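Local atomic coordinates of nucleoside hydrolase, putative (Trypanosoma brucei, PDB entry 3FZ0), a protein that belongs to the nucleoside hydrolase family, carries a bound calcium ion at an aspartate-rich site and assembles from four copies of its chain. Residues G42-E45 with V46-M50; V206-E209 with V210-S214; G219-D222 with K223-N226; G323-Q326 with S327-K330. The protein carries 2 engineered substitutions. All blocks are in the same frame, centred on the assembly; numbering follows the deposited sequence.

Overall arrangement
From the N terminus the contacts follow one another in series, and none nests in or crosses another; each lies within one short continuous stretch of chain. Contact 1 closes the turn from the loop after strand 32-39 into helix 46-60. Contact 2 does the same where strand 203-206 of the large mixed sheet passes into helix 208-212, on the opposite side of the chain's centre from contact 1. Contact 3 then ends helix 218-224, its nearest atoms about 9 Å from those of contact 2. Contact 4 starts the peripheral helix 325-330, between strands 317-319 and 337-343, its centre about 48 Å from that of contact 3.

Contact 1 (G42-E45 with V46-M50); sequences GNVE and VNQGM
Glu45 curls its side chain back over the backbone of Val46, the first residue of helix 46-60. Its CB lies 3.3 Å from Val46 N, a spacing set by the chain itself. CG then turns (chi1 -136°) and the chain bends sharply at chi2 (20°), which keeps CD close to the same nitrogen instead of letting it reach outward. At the tip, OE1 takes a weak hydrogen bond from Val46 N at 3.4 Å. The Glu45 side chain also rests against the loop residues Glu71 and Gln82.

The carbonyl of this N-cap residue opens the helical bonding. Gly49 N donates to Glu45 O at 2.8 Å in a nearly straight bond (N-H...O 166°), and Gln48 N adds a weak, bent bond to the same oxygen. Val44 brings one methyl, CG2, against the new helix. Lying between the backbone N and the carbonyl carbon of Val44, CG2 comes 3.8 Å from Gly49 N and 3.9 Å from Gly49 CA, over the bare backbone of Gly49. CB of Val44 meets CG of Gln48 at 4.2 Å, while the amide end of Gln48 turns on along the helix and donates through NE2 to Asn52 OD1.

Just upstream, Asn43 N donates to OD2 of Asp14, a ligand of the calcium ion, and the Val44 side chain is about 9 Å from that metal. The arrangement is that of a strand-loop-helix connection of an alpha/beta fold, with the loop passing beside the metal site and the helix beginning just beyond it.

Contact 2 (V206-E209 with V210-S214); sequences VNWE and VTVNS
Val210 opens the second segment with its N-H directed to Asn207 OD1 at 3.2 Å, the capping bond that starts helix 208-212. The nitrogen sits above the plane of the Asn207 amide, 35° out of it, and the same oxygen also bonds Ser169 OG, while Asn207 ND2 donates to Ile340 O of strand 337-343. Val210 CG1 lies 3.7 Å from this OD1, crossing the amide side chain at about a right angle.

Thr211 follows with N bonded to Asn207 O. Its OG1, turned between the backbone N and the carbonyl carbon (chi1 71°), donates to Trp208 O at 2.8 Å, and its CG2 is left facing Val206 CG1 at 3.7 Å. Trp208 O is thus gripped twice, because Val212 N donates to it as well, at 2.9 Å.

Val212 CG2 lies over one face of the Trp208 ring in a CH-pi contact, 3.6 Å from the centroid of the six-membered ring. The indole NE1 of Trp208 bonds Tyr322 OH of the second subunit. Asn213 N closes the turn on Glu209 O.

Around this short helix, Thr211 packs on Pro282 and Val285 of helix 282-291, while Asn207 and Val206 lean on strand 337-343, the neighbour of strand 203-206 in the sheet.

Contact 3 (G219-D222 with K223-N226); sequences GFYD and KLVN
Tyr221 and Val225 meet in the last turn of helix 218-224, which a Schellman motif ends: Asn226, with positive phi, takes the C-prime position, Asn226 N bonds Lys223 O and Arg227 N reaches back to Asp222 O.

Backbone bonds carry the turn before it. Leu224 N donates to Phe220 O at 2.8 Å, and Val225 N to Tyr221 O at 3.1 Å; Lys223 N makes only weak bonds, to Gly219 O and Phe220 O.

Apolar contacts link residues one turn apart. Phe220 and Tyr221 both set CG anti to the backbone N (chi1 176° and 178°), which swings their rings towards the residues one turn ahead. Phe220 CE2 touches Leu224 CD1 at 4.0 Å, and together these two side chains pack on helix 345-356, where Phe220 meets Leu349 and Leu352 and Leu224 meets Val356.

Charged contacts belong to Asp222, whose OD1 forms salt bridges with Arg258 and Arg227.

The tyrosine ring also makes an edge-to-face pair with Trp218. On one of its faces lies Val225 CG2, 4.1 Å above the plane and displaced from the ring centre, while Val225 CG1 touches Tyr221 CZ at 4.1 Å.

Contact 4 (G323-Q326 with S327-K330); sequences GTEQ and SMAK
A capping box between Thr324 and Ser327 starts helix 325-330, a short surface helix far from the centre of the chain. The two residues exchange bonds: Ser327 N donates to Thr324 OG1 at 3.2 Å (N-H...O 166°), and Thr324 N donates to Ser327 OG at 2.7 Å. Both hydroxyls owe their positions to a first torsion near +60° (65° for Thr324, 52° for Ser327), which tucks each oxygen over its own backbone and within reach of the other residue's N-H. Gly323 comes close here as well, its CA 3.3 Å from Ser327 OG.

The helical bonds follow in order. Met328 N donates to Thr324 O at 3.0 Å, then Ala329 N to Glu325 O and Lys330 N to Gln326 O, each at 3.1 Å.

Met328 is the buried member of the turn. Its CG passes 3.1 Å from Thr324 O, and its chain runs side by side with that of Glu325, CE reaching Glu325 OE2 at 4.2 Å. That carboxylate is in turn salt-bridged to Arg335, and Met328 also packs against Arg335. Reciprocal side-chain-to-backbone bonds of this kind define the N-terminal capping box of an alpha helix.

Contact 1 (G42-E45 with V46-M50)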
loop_
_atom_site.group_PDB
_atom_site.type_symbol
_atom_site.label_atom_id
_atom_site.label_comp_id
_atom_site.label_asym_id
_atom_site.label_seq_id
_atom_site.Cartn_x
_atom_site.Cartn_y
_atom_site.Cartn_z
ATOM N N GLY B 42 -18.971 13.903 6.719
ATOM C CA GLY B 42 -18.006 13.653 7.784
ATOM C C GLY B 42 -18.685 13.020 8.990
ATOM O O GLY B 42 -19.045 11.820 8.973
ATOM N N ASN B 43 -18.876 13.806 10.048
ATOM C CA ASN B 43 -19.590 13.291 11.208
ATOM C C ASN B 43 -21.111 13.239 11.082
ATOM O O ASN B 43 -21.775 12.459 11.775
ATOM C CB ASN B 43 -19.122 13.959 12.494
ATOM C CG ASN B 43 -17.790 13.364 12.992
ATOM O OD1 ASN B 43 -17.628 12.118 13.084
ATOM N ND2 ASN B 43 -16.826 14.240 13.278
ATOM N N VAL B 44 -21.653 14.046 10.171
ATOM C CA VAL B 44 -23.031 13.905 9.746
ATOM C C VAL B 44 -23.151 14.015 8.245
ATOM O O VAL B 44 -22.307 14.609 7.566
ATOM C CB VAL B 44 -23.992 14.917 10.433
ATOM C CG1 VAL B 44 -23.954 14.696 11.970
ATOM C CG2 VAL B 44 -23.666 16.356 10.051
ATOM N N GLU B 45 -24.210 13.413 7.734
ATOM C CA GLU B 45 -24.505 13.478 6.329
ATOM C C GLU B 45 -24.860 14.911 5.875
ATOM O O GLU B 45 -25.470 15.681 6.628
ATOM C CB GLU B 45 -25.606 12.459 6.016
ATOM C CG GLU B 45 -25.360 11.637 4.732
ATOM C CD GLU B 45 -23.877 11.636 4.274
ATOM O OE1 GLU B 45 -23.537 12.284 3.211
ATOM O OE2 GLU B 45 -23.072 10.998 5.011
ATOM N N VAL B 46 -24.462 15.269 4.649
ATOM C CA VAL B 46 -24.692 16.606 4.094
ATOM C C VAL B 46 -26.117 17.158 4.292
ATOM O O VAL B 46 -26.289 18.335 4.617
ATOM C CB VAL B 46 -24.285 16.665 2.609
ATOM C CG1 VAL B 46 -24.796 17.951 1.926
ATOM C CG2 VAL B 46 -22.770 16.588 2.504
ATOM N N ASN B 47 -27.133 16.316 4.111
ATOM C CA ASN B 47 -28.507 16.732 4.387
ATOM C C ASN B 47 -28.751 17.182 5.830
ATOM O O ASN B 47 -29.414 18.183 6.076
ATOM C CB ASN B 47 -29.485 15.629 4.018
ATOM C CG ASN B 47 -29.849 15.646 2.555
ATOM O OD1 ASN B 47 -29.891 16.709 1.931
ATOM N ND2 ASN B 47 -30.125 14.471 1.992
ATOM N N GLN B 48 -28.209 16.430 6.780
ATOM C CA GLN B 48 -28.333 16.759 8.163
ATOM C C GLN B 48 -27.461 17.987 8.434
ATOM O O GLN B 48 -27.881 18.897 9.154
ATOM C CB GLN B 48 -27.920 15.565 9.010
ATOM C CG GLN B 48 -28.062 15.785 10.512
ATOM C CD GLN B 48 -29.487 16.078 10.895
ATOM O OE1 GLN B 48 -30.358 15.233 10.701
ATOM N NE2 GLN B 48 -29.746 17.282 11.407
ATOM N N GLY B 49 -26.271 18.045 7.830
ATOM C CA GLY B 49 -25.415 19.209 7.986
ATOM C C GLY B 49 -26.114 20.519 7.629
ATOM O O GLY B 49 -26.116 21.493 8.438
ATOM N N MET B 50 -26.719 20.540 6.435
ATOM C CA MET B 50 -27.508 21.661 5.987
ATOM C C MET B 50 -28.518 22.098 7.057
ATOM O O MET B 50 -28.634 23.298 7.352
ATOM C CB MET B 50 -28.220 21.340 4.669
ATOM C CG MET B 50 -27.288 21.236 3.473
ATOM S SD MET B 50 -26.396 22.743 3.052
ATOM C CE MET B 50 -27.652 23.668 2.172
#

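Contact 2 (V206-E209 with V210-S214)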
loop_
_atom_site.group_PDB
_atom_site.type_symbol
_atom_site.label_atom_id
_atom_site.label_comp_id
_atom_site.label_asym_id
_atom_site.label_seq_id
_atom_site.Cartn_x
_atom_site.Cartn_y
_atom_site.Cartn_z
ATOM N N VAL B 206 -3.802 22.728 11.719
ATOM C CA VAL B 206 -4.275 22.677 13.095
ATOM C C VAL B 206 -4.660 21.220 13.411
ATOM O O VAL B 206 -5.772 20.742 13.097
ATOM C CB VAL B 206 -5.370 23.700 13.338
ATOM C CG1 VAL B 206 -5.801 23.718 14.836
ATOM C CG2 VAL B 206 -4.873 25.104 12.850
ATOM N N ASN B 207 -3.695 20.520 14.004
ATOM C CA ASN B 207 -3.768 19.077 14.178
ATOM C C ASN B 207 -4.391 18.724 15.509
ATOM O O ASN B 207 -4.539 19.579 16.395
ATOM C CB ASN B 207 -2.370 18.448 14.081
ATOM C CG ASN B 207 -1.360 19.166 14.941
ATOM O OD1 ASN B 207 -1.231 18.901 16.135
ATOM N ND2 ASN B 207 -0.666 20.129 14.349
ATOM N N TRP B 208 -4.706 17.441 15.652
ATOM C CA TRP B 208 -5.349 16.908 16.843
ATOM C C TRP B 208 -4.629 17.256 18.163
ATOM O O TRP B 208 -5.263 17.800 19.088
ATOM C CB TRP B 208 -5.518 15.391 16.685
ATOM C CG TRP B 208 -5.992 14.647 17.910
ATOM C CD1 TRP B 208 -5.295 13.687 18.591
ATOM C CD2 TRP B 208 -7.258 14.769 18.567
ATOM N NE1 TRP B 208 -6.041 13.209 19.607
ATOM C CE2 TRP B 208 -7.255 13.844 19.632
ATOM C CE3 TRP B 208 -8.390 15.580 18.374
ATOM C CZ2 TRP B 208 -8.352 13.709 20.542
ATOM C CZ3 TRP B 208 -9.494 15.436 19.261
ATOM C CH2 TRP B 208 -9.458 14.513 20.330
ATOM N N GLU B 209 -3.335 16.962 18.251
ATOM C CA GLU B 209 -2.591 17.118 19.515
ATOM C C GLU B 209 -2.508 18.567 19.968
ATOM O O GLU B 209 -2.655 18.858 21.125
ATOM C CB GLU B 209 -1.188 16.501 19.451
ATOM C CG GLU B 209 -1.180 14.972 19.238
ATOM C CD GLU B 209 -1.178 14.553 17.758
ATOM O OE1 GLU B 209 -1.613 15.357 16.914
ATOM O OE2 GLU B 209 -0.738 13.421 17.432
ATOM N N VAL B 210 -2.344 19.501 19.054
ATOM C CA VAL B 210 -2.338 20.884 19.488
ATOM C C VAL B 210 -3.716 21.319 19.991
ATOM O O VAL B 210 -3.790 22.172 20.878
ATOM C CB VAL B 210 -1.757 21.849 18.420
ATOM C CG1 VAL B 210 -2.758 22.116 17.299
ATOM C CG2 VAL B 210 -1.330 23.122 19.080
ATOM N N THR B 211 -4.793 20.730 19.474
ATOM C CA THR B 211 -6.133 21.078 19.993
ATOM C C THR B 211 -6.391 20.405 21.337
ATOM O O THR B 211 -6.984 21.008 22.229
ATOM C CB THR B 211 -7.277 20.871 18.977
ATOM O OG1 THR B 211 -7.494 19.473 18.778
ATOM C CG2 THR B 211 -6.942 21.565 17.613
ATOM N N VAL B 212 -5.902 19.178 21.514
ATOM C CA VAL B 212 -5.996 18.528 22.811
ATOM C C VAL B 212 -5.288 19.378 23.897
ATOM O O VAL B 212 -5.727 19.427 25.074
ATOM C CB VAL B 212 -5.392 17.104 22.770
ATOM C CG1 VAL B 212 -5.289 16.479 24.221
ATOM C CG2 VAL B 212 -6.216 16.222 21.842
ATOM N N ASN B 213 -4.198 20.031 23.479
ATOM C CA ASN B 213 -3.382 20.869 24.343
ATOM C C ASN B 213 -3.999 22.222 24.671
ATOM O O ASN B 213 -3.491 22.953 25.520
ATOM C CB ASN B 213 -2.031 21.117 23.697
ATOM C CG ASN B 213 -1.041 21.736 24.668
ATOM O OD1 ASN B 213 -0.567 22.864 24.472
ATOM N ND2 ASN B 213 -0.765 21.017 25.749
ATOM N N SER B 214 -5.077 22.565 23.968
ATOM C CA SER B 214 -5.795 23.828 24.202
ATOM C C SER B 214 -7.309 23.583 24.351
ATOM O O SER B 214 -8.096 23.975 23.487
ATOM C CB SER B 214 -5.531 24.802 23.053
ATOM O OG SER B 214 -6.119 26.033 23.341
#

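Contact 3 (G219-D222 with K223-N226)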
loop_
_atom_site.group_PDB
_atom_site.type_symbol
_atom_site.label_atom_id
_atom_site.label_comp_id
_atom_site.label_asym_id
_atom_site.label_seq_id
_atom_site.Cartn_x
_atom_site.Cartn_y
_atom_site.Cartn_z
ATOM N N GLY B 219 -15.370 22.901 34.154
ATOM C CA GLY B 219 -15.613 24.041 35.078
ATOM C C GLY B 219 -15.772 25.361 34.316
ATOM O O GLY B 219 -16.703 26.133 34.576
ATOM N N PHE B 220 -14.893 25.605 33.347
ATOM C CA PHE B 220 -15.003 26.780 32.500
ATOM C C PHE B 220 -16.333 26.718 31.735
ATOM O O PHE B 220 -17.105 27.697 31.749
ATOM C CB PHE B 220 -13.817 26.872 31.533
ATOM C CG PHE B 220 -13.915 28.007 30.557
ATOM C CD1 PHE B 220 -13.407 29.268 30.893
ATOM C CD2 PHE B 220 -14.502 27.826 29.300
ATOM C CE1 PHE B 220 -13.488 30.329 29.986
ATOM C CE2 PHE B 220 -14.597 28.887 28.382
ATOM C CZ PHE B 220 -14.084 30.128 28.710
ATOM N N TYR B 221 -16.590 25.569 31.091
ATOM C CA TYR B 221 -17.846 25.333 30.382
ATOM C C TYR B 221 -19.064 25.701 31.232
ATOM O O TYR B 221 -19.973 26.380 30.763
ATOM C CB TYR B 221 -17.962 23.873 29.928
ATOM C CG TYR B 221 -19.264 23.589 29.229
ATOM C CD1 TYR B 221 -19.476 24.000 27.901
ATOM C CD2 TYR B 221 -20.292 22.897 29.883
ATOM C CE1 TYR B 221 -20.679 23.724 27.250
ATOM C CE2 TYR B 221 -21.483 22.619 29.245
ATOM C CZ TYR B 221 -21.674 23.031 27.924
ATOM O OH TYR B 221 -22.872 22.755 27.264
ATOM N N ASP B 222 -19.070 25.255 32.483
ATOM C CA ASP B 222 -20.201 25.510 33.363
ATOM C C ASP B 222 -20.452 27.015 33.467
ATOM O O ASP B 222 -21.605 27.437 33.476
ATOM C CB ASP B 222 -20.001 24.864 34.741
ATOM C CG ASP B 222 -20.269 23.358 34.730
ATOM O OD1 ASP B 222 -20.699 22.832 33.686
ATOM O OD2 ASP B 222 -20.059 22.689 35.771
ATOM N N LYS B 223 -19.383 27.809 33.530
ATOM C CA LYS B 223 -19.490 29.260 33.627
ATOM C C LYS B 223 -19.894 29.871 32.291
ATOM O O LYS B 223 -20.678 30.807 32.246
ATOM C CB LYS B 223 -18.190 29.879 34.105
ATOM C CG LYS B 223 -17.995 29.834 35.600
ATOM C CD LYS B 223 -16.519 29.999 35.964
ATOM C CE LYS B 223 -16.320 30.101 37.483
ATOM N NZ LYS B 223 -14.862 30.165 37.859
ATOM N N LEU B 224 -19.380 29.310 31.205
ATOM C CA LEU B 224 -19.744 29.719 29.857
ATOM C C LEU B 224 -21.276 29.756 29.684
ATOM O O LEU B 224 -21.824 30.736 29.165
ATOM C CB LEU B 224 -19.068 28.784 28.826
ATOM C CG LEU B 224 -18.997 29.214 27.353
ATOM C CD1 LEU B 224 -18.097 30.439 27.229
ATOM C CD2 LEU B 224 -18.603 28.097 26.382
ATOM N N VAL B 225 -21.971 28.720 30.156
ATOM C CA VAL B 225 -23.405 28.567 29.879
ATOM C C VAL B 225 -24.317 29.012 31.028
ATOM O O VAL B 225 -25.519 28.695 31.039
ATOM C CB VAL B 225 -23.771 27.103 29.434
ATOM C CG1 VAL B 225 -23.224 26.798 28.102
ATOM C CG2 VAL B 225 -23.336 26.063 30.444
ATOM N N ASN B 226 -23.708 29.736 31.980
ATOM C CA ASN B 226 -24.339 30.321 33.155
ATOM C C ASN B 226 -24.899 29.342 34.165
ATOM O O ASN B 226 -25.832 29.642 34.898
ATOM C CB ASN B 226 -25.403 31.337 32.762
ATOM C CG ASN B 226 -24.950 32.774 32.952
ATOM O OD1 ASN B 226 -23.744 33.100 32.945
ATOM N ND2 ASN B 226 -25.927 33.654 33.100
#

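Contact 4 (G323-Q326 with S327-K330)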
loop_
_atom_site.group_PDB
_atom_site.type_symbol
_atom_site.label_atom_id
_atom_site.label_comp_id
_atom_site.label_asym_id
_atom_site.label_seq_id
_atom_site.Cartn_x
_atom_site.Cartn_y
_atom_site.Cartn_z
ATOM N N GLY B 323 14.501 17.055 7.761
ATOM C CA GLY B 323 14.840 17.439 6.409
ATOM C C GLY B 323 15.447 18.812 6.354
ATOM O O GLY B 323 15.007 19.705 7.036
ATOM N N THR B 324 16.503 18.950 5.558
ATOM C CA THR B 324 17.147 20.236 5.360
ATOM C C THR B 324 16.706 20.772 4.010
ATOM O O THR B 324 16.046 20.061 3.227
ATOM C CB THR B 324 18.703 20.124 5.418
ATOM O OG1 THR B 324 19.197 19.324 4.327
ATOM C CG2 THR B 324 19.181 19.534 6.756
ATOM N N GLU B 325 17.064 22.026 3.740
ATOM C CA GLU B 325 16.961 22.576 2.392
ATOM C C GLU B 325 17.554 21.588 1.362
ATOM O O GLU B 325 16.923 21.328 0.341
ATOM C CB GLU B 325 17.580 23.993 2.309
ATOM C CG GLU B 325 16.580 25.186 2.526
ATOM C CD GLU B 325 15.673 25.093 3.829
ATOM O OE1 GLU B 325 16.179 24.834 4.953
ATOM O OE2 GLU B 325 14.440 25.295 3.721
ATOM N N GLN B 326 18.717 20.996 1.633
ATOM C CA GLN B 326 19.313 20.059 0.653
ATOM C C GLN B 326 18.500 18.765 0.453
ATOM O O GLN B 326 18.235 18.371 -0.691
ATOM C CB GLN B 326 20.792 19.717 0.952
ATOM C CG GLN B 326 21.767 20.846 0.690
ATOM C CD GLN B 326 23.179 20.376 0.257
ATOM O OE1 GLN B 326 23.760 19.418 0.815
ATOM N NE2 GLN B 326 23.738 21.068 -0.738
ATOM N N SER B 327 18.114 18.108 1.550
ATOM C CA SER B 327 17.448 16.804 1.466
ATOM C C SER B 327 16.067 16.926 0.844
ATOM O O SER B 327 15.635 16.034 0.133
ATOM C CB SER B 327 17.383 16.114 2.829
ATOM O OG SER B 327 16.833 16.969 3.818
ATOM N N MET B 328 15.392 18.041 1.086
ATOM C CA MET B 328 14.091 18.295 0.443
ATOM C C MET B 328 14.270 18.596 -1.048
ATOM O O MET B 328 13.492 18.117 -1.883
ATOM C CB MET B 328 13.292 19.430 1.128
ATOM C CG MET B 328 13.096 19.263 2.587
ATOM S SD MET B 328 11.953 20.428 3.350
ATOM C CE MET B 328 12.395 21.917 2.443
ATOM N N ALA B 329 15.285 19.384 -1.388
ATOM C CA ALA B 329 15.534 19.682 -2.806
ATOM C C ALA B 329 15.684 18.382 -3.604
ATOM O O ALA B 329 14.983 18.185 -4.592
ATOM C CB ALA B 329 16.738 20.605 -2.990
ATOM N N LYS B 330 16.539 17.481 -3.121
ATOM C CA LYS B 330 16.776 16.180 -3.753
ATOM C C LYS B 330 15.534 15.261 -3.861
ATOM O O LYS B 330 15.496 14.355 -4.688
ATOM C CB LYS B 330 17.967 15.487 -3.057
ATOM C CG LYS B 330 18.090 13.978 -3.277
ATOM C CD LYS B 330 19.527 13.453 -3.041
ATOM C CE LYS B 330 19.546 11.998 -2.472
ATOM N NZ LYS B 330 20.663 11.172 -3.055
#